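Local coordinates for protein terminase, large subunit (Bacillus phage spp1, PDB 2WBN) that packages viral DNA into empty capsids as an ATP-driven motor and cuts the genome as a metal-dependent endonuclease, the chain here being its nuclease domain, at residues V27-N32 with I170-D175; I51-D56 with A106-D111; V67-D72 with D193-A198. All coordinates share one frame; numbering follows the deposited sequence.

Interaction 1. Residues V27-N32 with I170-D175; sequences VVPFEN and IDYQTD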
loop_
_atom_site.group_PDB
_atom_site.type_symbol
_atom_site.label_atom_id
_atom_site.label_comp_id
_atom_site.label_asym_id
_atom_site.label_seq_id
_atom_site.Cartn_x
_atom_site.Cartn_y
_atom_site.Cartn_z
ATOM N N VAL A 27 -6.346 19.317 9.106
ATOM C CA VAL A 27 -4.998 19.701 9.630
ATOM C C VAL A 27 -4.074 18.493 9.797
ATOM O O VAL A 27 -2.949 18.483 9.298
ATOM C CB VAL A 27 -5.138 20.397 10.975
ATOM C CG1 VAL A 27 -3.941 21.293 11.238
ATOM C CG2 VAL A 27 -6.414 21.185 10.999
ATOM N N VAL A 28 -4.552 17.482 10.517
ATOM C CA VAL A 28 -3.820 16.241 10.709
ATOM C C VAL A 28 -4.529 15.131 9.942
ATOM O O VAL A 28 -5.710 14.876 10.177
ATOM C CB VAL A 28 -3.789 15.838 12.191
ATOM C CG1 VAL A 28 -3.073 14.518 12.354
ATOM C CG2 VAL A 28 -3.134 16.934 13.029
ATOM N N PRO A 29 -3.818 14.458 9.029
ATOM C CA PRO A 29 -4.428 13.343 8.328
ATOM C C PRO A 29 -4.386 12.041 9.129
ATOM O O PRO A 29 -3.582 11.894 10.052
ATOM C CB PRO A 29 -3.548 13.201 7.090
ATOM C CG PRO A 29 -2.202 13.628 7.563
ATOM C CD PRO A 29 -2.455 14.727 8.543
ATOM N N PHE A 30 -5.231 11.093 8.736
ATOM C CA PHE A 30 -5.211 9.733 9.274
ATOM C C PHE A 30 -5.328 9.689 10.800
ATOM O O PHE A 30 -4.664 8.890 11.480
ATOM C CB PHE A 30 -3.957 8.975 8.813
ATOM C CG PHE A 30 -3.867 8.775 7.317
ATOM C CD1 PHE A 30 -2.741 9.190 6.608
ATOM C CD2 PHE A 30 -4.892 8.137 6.631
ATOM C CE1 PHE A 30 -2.647 8.984 5.223
ATOM C CE2 PHE A 30 -4.819 7.934 5.266
ATOM C CZ PHE A 30 -3.685 8.360 4.549
ATOM N N GLU A 31 -6.203 10.537 11.342
ATOM C CA GLU A 31 -6.567 10.439 12.752
ATOM C C GLU A 31 -7.056 9.029 13.054
ATOM O O GLU A 31 -6.938 8.568 14.186
ATOM C CB GLU A 31 -7.639 11.465 13.111
ATOM C CG GLU A 31 -7.147 12.910 13.059
ATOM C CD GLU A 31 -8.253 13.903 13.368
ATOM O OE1 GLU A 31 -9.044 13.621 14.280
ATOM O OE2 GLU A 31 -8.321 14.950 12.695
ATOM N N ASN A 32 -7.557 8.342 12.029
ATOM C CA ASN A 32 -7.998 6.942 12.127
ATOM C C ASN A 32 -6.929 5.853 12.354
ATOM O O ASN A 32 -7.264 4.664 12.382
ATOM C CB ASN A 32 -8.827 6.574 10.895
ATOM C CG ASN A 32 -8.023 6.578 9.620
ATOM O OD1 ASN A 32 -6.827 6.842 9.650
ATOM N ND2 ASN A 32 -8.676 6.281 8.491
ATOM N N ILE A 170 3.244 11.072 7.703
ATOM C CA ILE A 170 2.754 11.864 6.535
ATOM C C ILE A 170 1.877 13.059 6.960
ATOM O O ILE A 170 1.086 12.975 7.897
ATOM C CB ILE A 170 2.024 10.974 5.486
ATOM C CG1 ILE A 170 1.961 11.665 4.114
ATOM C CG2 ILE A 170 0.640 10.574 5.972
ATOM C CD1 ILE A 170 3.262 11.593 3.274
ATOM N N ASP A 171 2.071 14.187 6.285
ATOM C CA ASP A 171 1.360 15.419 6.566
ATOM C C ASP A 171 0.689 15.902 5.267
ATOM O O ASP A 171 0.998 15.415 4.167
ATOM C CB ASP A 171 2.339 16.499 7.082
ATOM C CG ASP A 171 2.635 16.394 8.590
ATOM O OD1 ASP A 171 1.698 16.200 9.384
ATOM O OD2 ASP A 171 3.816 16.542 8.992
ATOM N N TYR A 172 -0.231 16.849 5.407
ATOM C CA TYR A 172 -0.821 17.526 4.259
ATOM C C TYR A 172 0.194 18.486 3.660
ATOM O O TYR A 172 1.010 19.062 4.381
ATOM C CB TYR A 172 -2.075 18.314 4.678
ATOM C CG TYR A 172 -3.271 17.437 4.948
ATOM C CD1 TYR A 172 -3.746 16.562 3.975
ATOM C CD2 TYR A 172 -3.915 17.457 6.186
ATOM C CE1 TYR A 172 -4.837 15.735 4.228
ATOM C CE2 TYR A 172 -5.004 16.646 6.438
ATOM C CZ TYR A 172 -5.463 15.793 5.456
ATOM O OH TYR A 172 -6.536 14.980 5.707
ATOM N N GLN A 173 0.126 18.672 2.346
ATOM C CA GLN A 173 0.864 19.749 1.709
ATOM C C GLN A 173 0.273 21.063 2.189
ATOM O O GLN A 173 -0.755 21.079 2.873
ATOM C CB GLN A 173 0.762 19.669 0.193
ATOM C CG GLN A 173 1.484 18.499 -0.417
ATOM C CD GLN A 173 1.303 18.449 -1.916
ATOM O OE1 GLN A 173 1.147 19.490 -2.562
ATOM N NE2 GLN A 173 1.318 17.243 -2.486
ATOM N N THR A 174 0.926 22.163 1.840
ATOM C CA THR A 174 0.439 23.488 2.216
ATOM C C THR A 174 0.636 24.495 1.084
ATOM O O THR A 174 1.419 24.274 0.157
ATOM C CB THR A 174 1.105 23.999 3.535
ATOM O OG1 THR A 174 2.489 24.292 3.299
ATOM C CG2 THR A 174 0.987 22.950 4.652
ATOM N N ASP A 175 -0.092 25.600 1.193
ATOM C CA ASP A 175 -0.169 26.634 0.163
ATOM C C ASP A 175 0.710 27.828 0.542
ATOM O O ASP A 175 1.373 27.806 1.584
ATOM C CB ASP A 175 -1.629 27.088 0.022
ATOM C CG ASP A 175 -2.200 27.641 1.326
ATOM O OD1 ASP A 175 -1.486 27.607 2.348
ATOM O OD2 ASP A 175 -3.359 28.110 1.343
HETATM O O HOH W 1 -0.663 17.597 8.017
#
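The CA atoms of P29 and D171 are the nearest pair across the two segments, 6.4 Å apart. From 27 to 30 the chain runs 141° away from the course of 170 to 172, so the two pass in roughly opposite directions. The two backbones share no direct hydrogen bond. One water joins them instead. It donates to V27 O at 2.8 Å and to D171 OD1 at 3.1 Å, and it accepts from Y172 N at 2.7 Å.

The side-chain contact centres on P29 and Y172. Y172 CG lies anti to its own carbonyl carbon (chi1 -74°), and this turns the phenol ring beneath the proline. P29 CB sits over one ring face, 4.0 Å from the centroid of the Y172 ring, in a CH-pi contact. V27 O meets the same ring at its edge, 3.4 Å from Y172 CD2. P29 CG rests against I170 O.

Strand 172-174 pairs with strand 180-181 in a short beta hairpin that follows helix 161-169 in this RNase H-like nuclease domain. The loop 27-32 leads into strand 33-35 at one border of the central sheet. I170 is the first residue beyond the helix. Its CG2 branch meets the F30 ring in plane at the edge, 3.7 Å from F30 CD1. The backbone N of F30 is hydrogen-bonded to D148 OD1, and L184 touches the side chains of both P29 and F30.

Interaction 2. Residues I51-D56 with A106-D111; sequences IRQGLD and ARIIAD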
loop_
_atom_site.group_PDB
_atom_site.type_symbol
_atom_site.label_atom_id
_atom_site.label_comp_id
_atom_site.label_asym_id
_atom_site.label_seq_id
_atom_site.Cartn_x
_atom_site.Cartn_y
_atom_site.Cartn_z
ATOM N N ILE A 51 -8.095 -10.134 1.168
ATOM C CA ILE A 51 -6.771 -9.579 0.939
ATOM C C ILE A 51 -6.763 -8.578 -0.192
ATOM O O ILE A 51 -7.421 -8.761 -1.219
ATOM C CB ILE A 51 -5.747 -10.698 0.647
ATOM C CG1 ILE A 51 -5.527 -11.551 1.904
ATOM C CG2 ILE A 51 -4.419 -10.118 0.149
ATOM C CD1 ILE A 51 -6.335 -12.797 1.934
ATOM N N ARG A 52 -5.989 -7.521 0.003
ATOM C CA ARG A 52 -5.691 -6.552 -1.040
ATOM C C ARG A 52 -4.205 -6.315 -1.074
ATOM O O ARG A 52 -3.580 -6.094 -0.030
ATOM C CB ARG A 52 -6.396 -5.235 -0.757
ATOM C CG ARG A 52 -7.892 -5.342 -0.733
ATOM C CD ARG A 52 -8.475 -5.615 -2.092
ATOM N NE ARG A 52 -9.926 -5.473 -2.047
ATOM C CZ ARG A 52 -10.778 -6.407 -1.624
ATOM N NH1 ARG A 52 -12.077 -6.137 -1.623
ATOM N NH2 ARG A 52 -10.361 -7.602 -1.199
ATOM N N GLN A 53 -3.628 -6.345 -2.277
ATOM C CA GLN A 53 -2.192 -6.130 -2.438
ATOM C C GLN A 53 -1.910 -5.055 -3.475
ATOM O O GLN A 53 -2.590 -4.973 -4.517
ATOM C CB GLN A 53 -1.473 -7.430 -2.801
ATOM C CG GLN A 53 -1.696 -8.554 -1.794
ATOM C CD GLN A 53 -0.950 -9.823 -2.143
ATOM O OE1 GLN A 53 -1.125 -10.409 -3.224
ATOM N NE2 GLN A 53 -0.135 -10.269 -1.230
ATOM N N GLY A 54 -0.922 -4.220 -3.167
ATOM C CA GLY A 54 -0.487 -3.147 -4.056
ATOM C C GLY A 54 1.019 -3.118 -4.233
ATOM O O GLY A 54 1.766 -3.638 -3.405
ATOM N N LEU A 55 1.462 -2.521 -5.329
ATOM C CA LEU A 55 2.884 -2.483 -5.637
ATOM C C LEU A 55 3.210 -1.196 -6.354
ATOM O O LEU A 55 2.596 -0.877 -7.369
ATOM C CB LEU A 55 3.281 -3.687 -6.495
ATOM C CG LEU A 55 4.725 -3.703 -7.001
ATOM C CD1 LEU A 55 5.727 -3.723 -5.866
ATOM C CD2 LEU A 55 4.929 -4.892 -7.916
ATOM N N ASP A 56 4.160 -0.452 -5.799
ATOM C CA ASP A 56 4.765 0.659 -6.456
ATOM C C ASP A 56 6.204 0.274 -6.797
ATOM O O ASP A 56 6.908 -0.251 -5.950
ATOM C CB ASP A 56 4.738 1.904 -5.578
ATOM C CG ASP A 56 5.193 3.140 -6.341
ATOM O OD1 ASP A 56 6.415 3.278 -6.595
ATOM O OD2 ASP A 56 4.327 3.949 -6.743
ATOM N N ALA A 106 -3.202 -14.212 -4.331
ATOM C CA ALA A 106 -4.011 -13.005 -4.249
ATOM C C ALA A 106 -3.492 -12.002 -5.275
ATOM O O ALA A 106 -2.289 -11.925 -5.548
ATOM C CB ALA A 106 -3.970 -12.413 -2.844
ATOM N N ARG A 107 -4.412 -11.237 -5.840
ATOM C CA ARG A 107 -4.096 -10.278 -6.883
ATOM C C ARG A 107 -3.201 -9.150 -6.387
ATOM O O ARG A 107 -3.379 -8.677 -5.276
ATOM C CB ARG A 107 -5.386 -9.670 -7.411
ATOM C CG ARG A 107 -5.169 -8.702 -8.533
ATOM C CD ARG A 107 -6.432 -8.487 -9.302
ATOM N NE ARG A 107 -7.434 -7.798 -8.504
ATOM C CZ ARG A 107 -8.677 -7.560 -8.914
ATOM N NH1 ARG A 107 -9.078 -7.954 -10.119
ATOM N NH2 ARG A 107 -9.524 -6.924 -8.117
ATOM N N ILE A 108 -2.270 -8.709 -7.240
ATOM C CA ILE A 108 -1.450 -7.512 -6.982
ATOM C C ILE A 108 -1.814 -6.430 -8.004
ATOM O O ILE A 108 -1.746 -6.666 -9.231
ATOM C CB ILE A 108 0.067 -7.821 -7.052
ATOM C CG1 ILE A 108 0.441 -8.916 -6.044
ATOM C CG2 ILE A 108 0.911 -6.552 -6.804
ATOM C CD1 ILE A 108 1.836 -9.501 -6.237
ATOM N N ILE A 109 -2.260 -5.278 -7.507
ATOM C CA ILE A 109 -2.512 -4.123 -8.349
ATOM C C ILE A 109 -1.255 -3.280 -8.305
ATOM O O ILE A 109 -0.793 -2.887 -7.221
ATOM C CB ILE A 109 -3.764 -3.315 -7.926
ATOM C CG1 ILE A 109 -5.016 -4.211 -7.948
ATOM C CG2 ILE A 109 -3.994 -2.164 -8.896
ATOM C CD1 ILE A 109 -6.343 -3.498 -7.586
ATOM N N ALA A 110 -0.685 -3.026 -9.484
ATOM C CA ALA A 110 0.611 -2.403 -9.584
ATOM C C ALA A 110 0.605 -1.076 -10.311
ATOM O O ALA A 110 -0.110 -0.874 -11.289
ATOM C CB ALA A 110 1.614 -3.358 -10.262
ATOM N N ASP A 111 1.453 -0.189 -9.800
ATOM C CA ASP A 111 1.926 1.031 -10.447
ATOM C C ASP A 111 1.992 0.906 -11.972
ATOM O O ASP A 111 2.889 0.264 -12.508
ATOM C CB ASP A 111 3.309 1.318 -9.811
ATOM C CG ASP A 111 4.116 2.421 -10.491
ATOM O OD1 ASP A 111 3.575 3.217 -11.296
ATOM O OD2 ASP A 111 5.350 2.479 -10.177
HETATM O O HOH W 2 -5.208 -8.502 -3.540
#
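D56 and D111 both carry CG anti to the backbone N, at chi1 -172° and 170°. These torsions bring two carboxylates together at the C-terminal ends of neighbouring strands. D56 OD1 lies 3.8 Å from D111 OD2, and the carboxylate planes are 20° apart. Such close acidic groups suit a metal site. D56 binds both manganese ions of the nuclease centre, and D111 binds the first. Other bonds hold the two groups: D56 OD2 meets Y197 OH and D56 OD1 meets G58 N, while D111 OD1 meets S113 OG and D111 OD2 meets F57 N.

The strands run parallel. I109 N gives an almost straight bond to Q53 O at 3.0 Å. L55 N gives a more bent one to I109 O, also 3.0 Å. D111 N bonds L55 O at 2.8 Å, nearly along the C=O axis, and so fixes the backbone of one metal ligand to the strand that carries the other. Each of two carbonyls also receives a CA-H: G54 CA is 3.2 Å from I109 O, and A110 CA is 3.3 Å from L55 O.

On one face of the sheet L55 CB packs 3.7 Å from I108 CG2 and 4.1 Å from A110 CB. I109 points to the other face. At the start of the pair, I51 CG2 touches A106 CB.

Strand 51-56 lies between strands 64-72 and 108-110, and 108-110 is flanked in turn by 130-132. Helix 115-124 covers L55 and A110 through L121 and I118. Helix 190-198 lies against I109 through Y197 and brings D193 up to D56.

Interaction 3. Residues V67-D72 with D193-A198; sequences VRWHYD and DATRYA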
loop_
_atom_site.group_PDB
_atom_site.type_symbol
_atom_site.label_atom_id
_atom_site.label_comp_id
_atom_site.label_asym_id
_atom_site.label_seq_id
_atom_site.Cartn_x
_atom_site.Cartn_y
_atom_site.Cartn_z
ATOM N N VAL A 67 2.758 -3.929 -0.657
ATOM C CA VAL A 67 1.930 -3.991 0.565
ATOM C C VAL A 67 0.853 -5.069 0.419
ATOM O O VAL A 67 0.336 -5.294 -0.681
ATOM C CB VAL A 67 1.302 -2.614 0.917
ATOM C CG1 VAL A 67 2.402 -1.548 1.072
ATOM C CG2 VAL A 67 0.217 -2.172 -0.137
ATOM N N ARG A 68 0.541 -5.732 1.540
ATOM C CA ARG A 68 -0.559 -6.674 1.651
ATOM C C ARG A 68 -1.405 -6.302 2.876
ATOM O O ARG A 68 -0.870 -6.177 3.977
ATOM C CB ARG A 68 -0.023 -8.090 1.789
ATOM C CG ARG A 68 -1.067 -9.195 2.015
ATOM C CD ARG A 68 -0.348 -10.515 2.347
ATOM N NE ARG A 68 -1.249 -11.662 2.568
ATOM C CZ ARG A 68 -1.722 -12.483 1.625
ATOM N NH1 ARG A 68 -1.424 -12.306 0.349
ATOM N NH2 ARG A 68 -2.529 -13.494 1.964
ATOM N N TRP A 69 -2.703 -6.120 2.646
ATOM C CA TRP A 69 -3.678 -5.718 3.666
ATOM C C TRP A 69 -4.877 -6.660 3.679
ATOM O O TRP A 69 -5.165 -7.326 2.682
ATOM C CB TRP A 69 -4.239 -4.355 3.308
ATOM C CG TRP A 69 -3.303 -3.236 3.300
ATOM C CD1 TRP A 69 -2.474 -2.853 2.273
ATOM C CD2 TRP A 69 -3.137 -2.272 4.333
ATOM N NE1 TRP A 69 -1.767 -1.731 2.639
ATOM C CE2 TRP A 69 -2.167 -1.348 3.894
ATOM C CE3 TRP A 69 -3.682 -2.119 5.607
ATOM C CZ2 TRP A 69 -1.745 -0.285 4.688
ATOM C CZ3 TRP A 69 -3.263 -1.067 6.390
ATOM C CH2 TRP A 69 -2.313 -0.164 5.941
ATOM N N HIS A 70 -5.603 -6.661 4.792
ATOM C CA HIS A 70 -6.924 -7.264 4.882
ATOM C C HIS A 70 -7.963 -6.163 5.043
ATOM O O HIS A 70 -7.751 -5.187 5.775
ATOM C CB HIS A 70 -7.029 -8.207 6.076
ATOM C CG HIS A 70 -8.437 -8.649 6.361
ATOM N ND1 HIS A 70 -9.146 -9.468 5.511
ATOM C CD2 HIS A 70 -9.271 -8.367 7.390
ATOM C CE1 HIS A 70 -10.355 -9.675 6.005
ATOM N NE2 HIS A 70 -10.454 -9.023 7.149
ATOM N N TYR A 71 -9.110 -6.372 4.403
ATOM C CA TYR A 71 -10.179 -5.392 4.349
ATOM C C TYR A 71 -11.439 -5.916 5.021
ATOM O O TYR A 71 -12.064 -6.852 4.526
ATOM C CB TYR A 71 -10.484 -5.084 2.884
ATOM C CG TYR A 71 -11.516 -4.004 2.658
ATOM C CD1 TYR A 71 -11.688 -2.957 3.564
ATOM C CD2 TYR A 71 -12.309 -4.019 1.520
ATOM C CE1 TYR A 71 -12.614 -1.967 3.336
ATOM C CE2 TYR A 71 -13.227 -3.034 1.287
ATOM C CZ TYR A 71 -13.379 -2.007 2.191
ATOM O OH TYR A 71 -14.317 -1.025 1.957
ATOM N N ASP A 72 -11.801 -5.324 6.160
ATOM C CA ASP A 72 -13.083 -5.597 6.806
ATOM C C ASP A 72 -14.049 -4.511 6.331
ATOM O O ASP A 72 -14.082 -3.402 6.872
ATOM C CB ASP A 72 -12.932 -5.583 8.337
ATOM C CG ASP A 72 -14.187 -6.045 9.070
ATOM O OD1 ASP A 72 -15.311 -5.876 8.560
ATOM O OD2 ASP A 72 -14.044 -6.574 10.185
ATOM N N ASP A 193 1.129 5.135 -1.436
ATOM C CA ASP A 193 0.834 4.929 -2.864
ATOM C C ASP A 193 0.470 3.485 -3.161
ATOM O O ASP A 193 -0.540 3.235 -3.797
ATOM C CB ASP A 193 2.024 5.340 -3.734
ATOM C CG ASP A 193 2.177 6.852 -3.851
ATOM O OD1 ASP A 193 1.199 7.581 -3.590
ATOM O OD2 ASP A 193 3.279 7.308 -4.218
ATOM N N ALA A 194 1.273 2.540 -2.686
ATOM C CA ALA A 194 0.996 1.114 -2.911
ATOM C C ALA A 194 -0.350 0.695 -2.345
ATOM O O ALA A 194 -1.060 -0.103 -2.958
ATOM C CB ALA A 194 2.104 0.243 -2.351
ATOM N N THR A 195 -0.677 1.215 -1.155
ATOM C CA THR A 195 -1.979 0.990 -0.547
ATOM C C THR A 195 -3.152 1.556 -1.366
ATOM O O THR A 195 -4.137 0.871 -1.570
ATOM C CB THR A 195 -2.000 1.567 0.877
ATOM O OG1 THR A 195 -0.950 0.948 1.620
ATOM C CG2 THR A 195 -3.353 1.297 1.567
ATOM N N ARG A 196 -3.055 2.793 -1.834
ATOM C CA ARG A 196 -4.045 3.310 -2.791
ATOM C C ARG A 196 -4.319 2.368 -3.962
ATOM O O ARG A 196 -5.484 2.099 -4.275
ATOM C CB ARG A 196 -3.603 4.619 -3.393
ATOM C CG ARG A 196 -4.002 5.848 -2.650
ATOM C CD ARG A 196 -3.997 6.984 -3.664
ATOM N NE ARG A 196 -2.626 7.197 -4.141
ATOM C CZ ARG A 196 -2.191 7.027 -5.382
ATOM N NH1 ARG A 196 -2.997 6.627 -6.373
ATOM N NH2 ARG A 196 -0.910 7.257 -5.636
ATOM N N TYR A 197 -3.257 1.907 -4.633
ATOM C CA TYR A 197 -3.434 0.983 -5.758
ATOM C C TYR A 197 -4.187 -0.254 -5.280
ATOM O O TYR A 197 -5.128 -0.676 -5.915
ATOM C CB TYR A 197 -2.123 0.509 -6.388
ATOM C CG TYR A 197 -1.098 1.570 -6.677
ATOM C CD1 TYR A 197 -1.471 2.849 -7.084
ATOM C CD2 TYR A 197 0.263 1.277 -6.580
ATOM C CE1 TYR A 197 -0.514 3.814 -7.364
ATOM C CE2 TYR A 197 1.214 2.223 -6.818
ATOM C CZ TYR A 197 0.828 3.488 -7.224
ATOM O OH TYR A 197 1.793 4.413 -7.485
ATOM N N ALA A 198 -3.772 -0.812 -4.143
ATOM C CA ALA A 198 -4.343 -2.061 -3.642
ATOM C C ALA A 198 -5.857 -1.968 -3.447
ATOM O O ALA A 198 -6.567 -2.950 -3.662
ATOM C CB ALA A 198 -3.668 -2.472 -2.332
#
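W69 presents one indole face to T195, whose CG2 methyl lies 3.3 Å above the ring plane, toward the rim. T195 OG1 comes in at the ring edge, 3.0 Å from W69 NE1. This N-H...O bond is weak, bent to 127°. The stronger partner of the hydroxyl is T191 O, one turn back in the same helix. V67 CG2 also lies in the plane of the indole, at its edge, and F199 meets the ring edge-to-face. In the helix itself, D193 O stands 3.2 Å above the plane of the Y197 ring, over its centre.

W69 and T195 cross at about a right angle. T195 OG1 is anti to its own carbonyl carbon (chi1 -58°) and points at the indole N-H, while the methyl reaches over the ring.

V67 fills the rest of the contact. Its CG2 methyl lies 3.6 Å from T195 N and 3.8 Å from A194 CB. A198 CB, one turn on, is farther, 4.5 Å from V67 CG2. The small alanines let the helix backbone come close to the strand.

The start of this helix serves the nuclease centre. D193 binds the second manganese ion, as does H190. R196 NH2 forms a salt bridge with D193 OD1 at 3.0 Å. The oxygen lies in the guanidinium plane, but the nitrogen comes from above the carboxylate plane. The bridge probably restrains this metal ligand.

The helix segment crosses strand segment 67-72 at -52°, with axes 8.5 Å apart. Strand 64-72 sits between strands 51-56 and 77-86 in the central sheet of the RNase H-like fold. Helix 190-198 lies across this sheet, and helix 140-148 touches T195 through L147.

Interactions 2 and 3 adjoin, their centres about 7 Å apart. Strands 51-56 and 64-72 are neighbours in the central sheet, and R52 N bonds W69 O between them. Helix 190-198 completes the nuclease centre: it supplies H190 and D193 to the acidic strand ends of interaction 2. Interaction 1 is peripheral, its centre about 19 Å from that of interaction 3 and 25 Å from that of interaction 2. Along the chain its segments enclose both segments of interaction 2 and alternate with those of interaction 3. The metal site is thus assembled from distant parts of the sequence, while interaction 1 ties the start of the modelled chain to a hairpin.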